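Local structure of RagB/SusD domain protein (Flavobacterium johnsoniae, 5J90) at residues I40-Q52 / Y251-D264. The protein binds chitin as a SusD homolog and probably serves as an outer-membrane lipoprotein of a chitin utilization system. Residues are numbered along the deposited sequence; the frame is centred on the assembly and turned at random.
Sequences IQVLTPEWVYQLQ and YTNPIATISSSWLD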
# COMPACT_ATOMS: atom_id res chain seq x y z
N ILE A 40 -23.10 -16.32 6.70
CA ILE A 40 -21.75 -16.09 6.19
C ILE A 40 -21.89 -15.86 4.69
O ILE A 40 -21.49 -14.81 4.17
CB ILE A 40 -20.81 -17.27 6.50
CG1 ILE A 40 -20.65 -17.40 8.02
CG2 ILE A 40 -19.45 -17.10 5.81
CD1 ILE A 40 -20.19 -18.76 8.46
N GLN A 41 -22.48 -16.83 4.00
CA GLN A 41 -23.17 -16.56 2.75
C GLN A 41 -24.66 -16.60 3.07
O GLN A 41 -25.14 -17.57 3.66
CB GLN A 41 -22.85 -17.62 1.69
CG GLN A 41 -21.42 -17.53 1.22
CD GLN A 41 -21.16 -18.42 0.03
OE1 GLN A 41 -21.82 -19.43 -0.18
NE2 GLN A 41 -20.18 -18.03 -0.79
N VAL A 42 -25.38 -15.54 2.73
CA VAL A 42 -26.80 -15.50 3.05
C VAL A 42 -27.55 -16.56 2.26
O VAL A 42 -27.61 -16.52 1.03
CB VAL A 42 -27.40 -14.11 2.80
CG1 VAL A 42 -28.92 -14.15 2.99
CG2 VAL A 42 -26.76 -13.09 3.73
N LEU A 43 -28.11 -17.54 2.97
CA LEU A 43 -28.72 -18.68 2.30
C LEU A 43 -30.11 -18.36 1.79
O LEU A 43 -30.55 -18.92 0.77
CB LEU A 43 -28.73 -19.90 3.22
CG LEU A 43 -27.35 -20.40 3.62
CD1 LEU A 43 -27.48 -21.70 4.41
CD2 LEU A 43 -26.44 -20.59 2.41
N THR A 44 -30.81 -17.47 2.49
CA THR A 44 -32.16 -17.08 2.09
C THR A 44 -32.47 -15.67 2.59
O THR A 44 -32.01 -15.26 3.65
CB THR A 44 -33.21 -18.08 2.64
OG1 THR A 44 -34.46 -17.90 1.95
CG2 THR A 44 -33.41 -17.89 4.13
N PRO A 45 -33.24 -14.90 1.81
CA PRO A 45 -33.75 -15.24 0.47
C PRO A 45 -32.64 -15.18 -0.59
O PRO A 45 -31.61 -14.53 -0.37
CB PRO A 45 -34.80 -14.15 0.22
CG PRO A 45 -34.31 -12.99 0.99
CD PRO A 45 -33.62 -13.53 2.22
N GLU A 46 -32.87 -15.84 -1.72
CA GLU A 46 -31.86 -15.92 -2.77
C GLU A 46 -31.48 -14.56 -3.33
O GLU A 46 -30.32 -14.35 -3.71
CB GLU A 46 -32.33 -16.85 -3.89
CG GLU A 46 -32.69 -18.27 -3.43
CD GLU A 46 -34.16 -18.42 -3.07
OE1 GLU A 46 -34.83 -17.41 -2.78
OE2 GLU A 46 -34.65 -19.58 -3.08
N TRP A 47 -32.44 -13.63 -3.37
CA TRP A 47 -32.16 -12.31 -3.89
C TRP A 47 -31.16 -11.56 -3.02
O TRP A 47 -30.43 -10.70 -3.51
CB TRP A 47 -33.45 -11.49 -4.13
CG TRP A 47 -34.24 -11.11 -2.91
CD1 TRP A 47 -35.32 -11.77 -2.38
CD2 TRP A 47 -34.04 -9.96 -2.09
NE1 TRP A 47 -35.78 -11.11 -1.27
CE2 TRP A 47 -35.02 -9.99 -1.07
CE3 TRP A 47 -33.13 -8.90 -2.11
CZ2 TRP A 47 -35.11 -9.01 -0.08
CZ3 TRP A 47 -33.21 -7.92 -1.12
CH2 TRP A 47 -34.20 -7.98 -0.13
N VAL A 48 -31.13 -11.88 -1.73
CA VAL A 48 -30.13 -11.27 -0.85
C VAL A 48 -28.74 -11.82 -1.15
O VAL A 48 -27.78 -11.05 -1.24
CB VAL A 48 -30.48 -11.38 0.65
CG1 VAL A 48 -29.33 -10.84 1.49
CG2 VAL A 48 -31.77 -10.61 0.96
N TYR A 49 -28.59 -13.14 -1.33
CA TYR A 49 -27.29 -13.68 -1.73
C TYR A 49 -26.80 -13.01 -3.02
O TYR A 49 -25.61 -12.68 -3.16
CB TYR A 49 -27.29 -15.21 -1.90
CG TYR A 49 -25.93 -15.65 -2.40
CD1 TYR A 49 -24.89 -15.87 -1.51
CD2 TYR A 49 -25.65 -15.73 -3.76
CE1 TYR A 49 -23.62 -16.20 -1.95
CE2 TYR A 49 -24.38 -16.06 -4.21
CZ TYR A 49 -23.37 -16.29 -3.30
OH TYR A 49 -22.10 -16.61 -3.76
N GLN A 50 -27.70 -12.83 -3.97
CA GLN A 50 -27.33 -12.23 -5.24
C GLN A 50 -26.65 -10.88 -5.02
O GLN A 50 -25.70 -10.54 -5.73
CB GLN A 50 -28.57 -12.08 -6.13
CG GLN A 50 -28.25 -11.66 -7.55
CD GLN A 50 -29.48 -11.52 -8.41
OE1 GLN A 50 -30.55 -11.13 -7.93
NE2 GLN A 50 -29.35 -11.84 -9.69
N LEU A 51 -27.12 -10.11 -4.04
CA LEU A 51 -26.54 -8.79 -3.75
C LEU A 51 -25.33 -8.87 -2.80
O LEU A 51 -24.38 -8.09 -2.92
CB LEU A 51 -27.60 -7.84 -3.18
CG LEU A 51 -28.77 -7.58 -4.14
CD1 LEU A 51 -29.85 -6.79 -3.41
CD2 LEU A 51 -28.29 -6.83 -5.36
N GLN A 52 -25.36 -9.81 -1.87
CA GLN A 52 -24.28 -9.96 -0.90
C GLN A 52 -22.99 -10.43 -1.56
O GLN A 52 -21.91 -9.96 -1.19
CB GLN A 52 -24.67 -10.96 0.18
CG GLN A 52 -23.64 -11.03 1.29
CD GLN A 52 -23.54 -12.40 1.94
OE1 GLN A 52 -24.03 -13.40 1.39
NE2 GLN A 52 -22.91 -12.45 3.11
N TYR A 251 -32.27 -25.33 3.24
CA TYR A 251 -32.00 -24.52 2.05
C TYR A 251 -31.04 -25.15 1.05
O TYR A 251 -30.04 -25.77 1.42
CB TYR A 251 -31.47 -23.13 2.43
CG TYR A 251 -32.33 -22.42 3.46
CD1 TYR A 251 -33.64 -22.07 3.17
CD2 TYR A 251 -31.83 -22.11 4.72
CE1 TYR A 251 -34.44 -21.43 4.11
CE2 TYR A 251 -32.62 -21.46 5.66
CZ TYR A 251 -33.92 -21.13 5.35
OH TYR A 251 -34.71 -20.49 6.28
N THR A 252 -31.36 -24.97 -0.23
CA THR A 252 -30.44 -25.25 -1.32
C THR A 252 -29.54 -24.01 -1.50
O THR A 252 -29.98 -22.88 -1.28
CB THR A 252 -31.23 -25.55 -2.60
OG1 THR A 252 -32.00 -26.75 -2.39
CG2 THR A 252 -30.32 -25.75 -3.80
N ASN A 253 -28.29 -24.22 -1.91
CA ASN A 253 -27.40 -23.10 -2.28
C ASN A 253 -28.18 -22.11 -3.16
O ASN A 253 -28.76 -22.50 -4.17
CB ASN A 253 -26.19 -23.65 -3.03
CG ASN A 253 -25.13 -22.60 -3.31
OD1 ASN A 253 -25.45 -21.46 -3.66
ND2 ASN A 253 -23.87 -22.98 -3.16
N PRO A 254 -28.21 -20.82 -2.77
CA PRO A 254 -29.07 -19.87 -3.50
C PRO A 254 -28.66 -19.67 -4.96
O PRO A 254 -29.47 -19.21 -5.77
CB PRO A 254 -28.92 -18.56 -2.70
CG PRO A 254 -27.66 -18.73 -1.91
CD PRO A 254 -27.58 -20.21 -1.59
N ILE A 255 -27.42 -20.02 -5.29
CA ILE A 255 -26.97 -19.90 -6.67
C ILE A 255 -27.79 -20.79 -7.61
O ILE A 255 -27.97 -20.46 -8.78
CB ILE A 255 -25.45 -20.20 -6.80
CG1 ILE A 255 -24.65 -19.18 -5.97
CG2 ILE A 255 -25.02 -20.15 -8.25
CD1 ILE A 255 -23.19 -19.55 -5.83
N ALA A 256 -28.30 -21.91 -7.11
CA ALA A 256 -29.12 -22.79 -7.94
C ALA A 256 -30.33 -22.05 -8.51
O ALA A 256 -30.66 -22.20 -9.69
CB ALA A 256 -29.56 -24.01 -7.15
N THR A 257 -30.96 -21.22 -7.68
CA THR A 257 -32.10 -20.42 -8.11
C THR A 257 -31.67 -19.27 -9.03
O THR A 257 -32.26 -19.07 -10.09
CB THR A 257 -32.84 -19.85 -6.89
OG1 THR A 257 -33.40 -20.93 -6.13
CG2 THR A 257 -33.96 -18.90 -7.31
N ILE A 258 -30.67 -18.51 -8.60
CA ILE A 258 -30.16 -17.39 -9.39
C ILE A 258 -29.79 -17.83 -10.80
O ILE A 258 -30.07 -17.14 -11.79
CB ILE A 258 -28.97 -16.72 -8.69
CG1 ILE A 258 -29.41 -16.21 -7.32
CG2 ILE A 258 -28.41 -15.60 -9.54
CD1 ILE A 258 -28.24 -15.83 -6.41
N SER A 259 -29.17 -19.01 -10.89
CA SER A 259 -28.80 -19.57 -12.19
C SER A 259 -29.98 -20.24 -12.92
O SER A 259 -30.45 -19.72 -13.93
CB SER A 259 -27.65 -20.56 -12.03
OG SER A 259 -27.27 -21.09 -13.29
N SER A 260 -30.45 -21.37 -12.40
CA SER A 260 -31.43 -22.18 -13.12
C SER A 260 -32.80 -21.53 -13.28
O SER A 260 -33.44 -21.69 -14.32
CB SER A 260 -31.58 -23.55 -12.46
OG SER A 260 -30.39 -24.31 -12.60
N SER A 261 -33.26 -20.82 -12.26
CA SER A 261 -34.60 -20.22 -12.32
C SER A 261 -34.61 -18.85 -12.98
O SER A 261 -35.47 -18.56 -13.82
CB SER A 261 -35.22 -20.13 -10.93
OG SER A 261 -35.27 -21.40 -10.32
N TRP A 262 -33.67 -17.99 -12.60
CA TRP A 262 -33.70 -16.60 -13.04
C TRP A 262 -32.83 -16.33 -14.26
O TRP A 262 -32.97 -15.29 -14.91
CB TRP A 262 -33.26 -15.66 -11.92
CG TRP A 262 -34.05 -15.76 -10.67
CD1 TRP A 262 -35.24 -16.41 -10.48
CD2 TRP A 262 -33.71 -15.19 -9.40
NE1 TRP A 262 -35.66 -16.27 -9.18
CE2 TRP A 262 -34.73 -15.54 -8.49
CE3 TRP A 262 -32.63 -14.43 -8.94
CZ2 TRP A 262 -34.71 -15.14 -7.16
CZ3 TRP A 262 -32.61 -14.03 -7.62
CH2 TRP A 262 -33.64 -14.39 -6.74
N LEU A 263 -31.91 -17.25 -14.54
CA LEU A 263 -30.93 -17.08 -15.61
C LEU A 263 -30.13 -15.78 -15.45
O LEU A 263 -29.74 -15.15 -16.44
CB LEU A 263 -31.61 -17.11 -16.98
CG LEU A 263 -32.50 -18.32 -17.30
CD1 LEU A 263 -33.08 -18.18 -18.70
CD2 LEU A 263 -31.74 -19.63 -17.16
N ASP A 264 -29.87 -15.39 -14.20
CA ASP A 264 -29.18 -14.14 -13.92
C ASP A 264 -27.67 -14.31 -13.73
O ASP A 264 -26.94 -13.33 -13.56
CB ASP A 264 -29.76 -13.47 -12.69
CG ASP A 264 -30.86 -12.48 -13.01
OD1 ASP A 264 -31.05 -12.13 -14.21
OD2 ASP A 264 -31.53 -12.04 -12.05
O HOH W 1 -21.65 -20.98 -2.53
O HOH W 2 -31.65 -20.75 -0.70
O HOH W 3 -26.81 -12.68 -10.69
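Tyr49 and Pro254 meet where helix 46-52 and the turn leading into helix 255-261 come together in this SusD-like fold; the two helices cross almost at right angles, axes 9.3 Å apart. The two side chains lie roughly at right angles, Pro254 CG pressing on Tyr49 CB at 3.5 Å. With CG anti to the backbone N (chi1 177°), the Tyr49 ring is carried to the side chains of Ile255 and Ile258: Ile255 CG1 comes obliquely to CE2, and Ile258 CD1 sits at the ring edge, 3.7 Å from Tyr49 CD2. Beyond both segments the Tyr49 hydroxyl is hydrogen-bonded to Asp58. Trimmed to an alanine, this position would probably lose its ring contacts with Ile255 and Ile258 and leave Asp58 without its hydroxyl partner.

On one flank, Thr44 lays its CG2 over a face of the Tyr251 ring in a CH-pi contact, 3.9 Å from the centroid, while a water joins Leu43 O to Thr252 O by donating to both. On the other flank, the Trp262 indole turns its edge to the Trp47 backbone, Trp262 CH2 lying 3.7 Å from Trp47 N. Gln50 passes obliquely by this indole, its amide plane 44° from the ring, and its chain, extended beyond CG, carries the amide on to Asp264. Asp264 OD1 is salt-bridged to Lys309 and hydrogen-bonded to Thr68, while Gln50 NE2 bonds Asp264 OD2 on the anti side, tilted out of the carboxylate plane, at 3.2 Å and a nearly straight 163°.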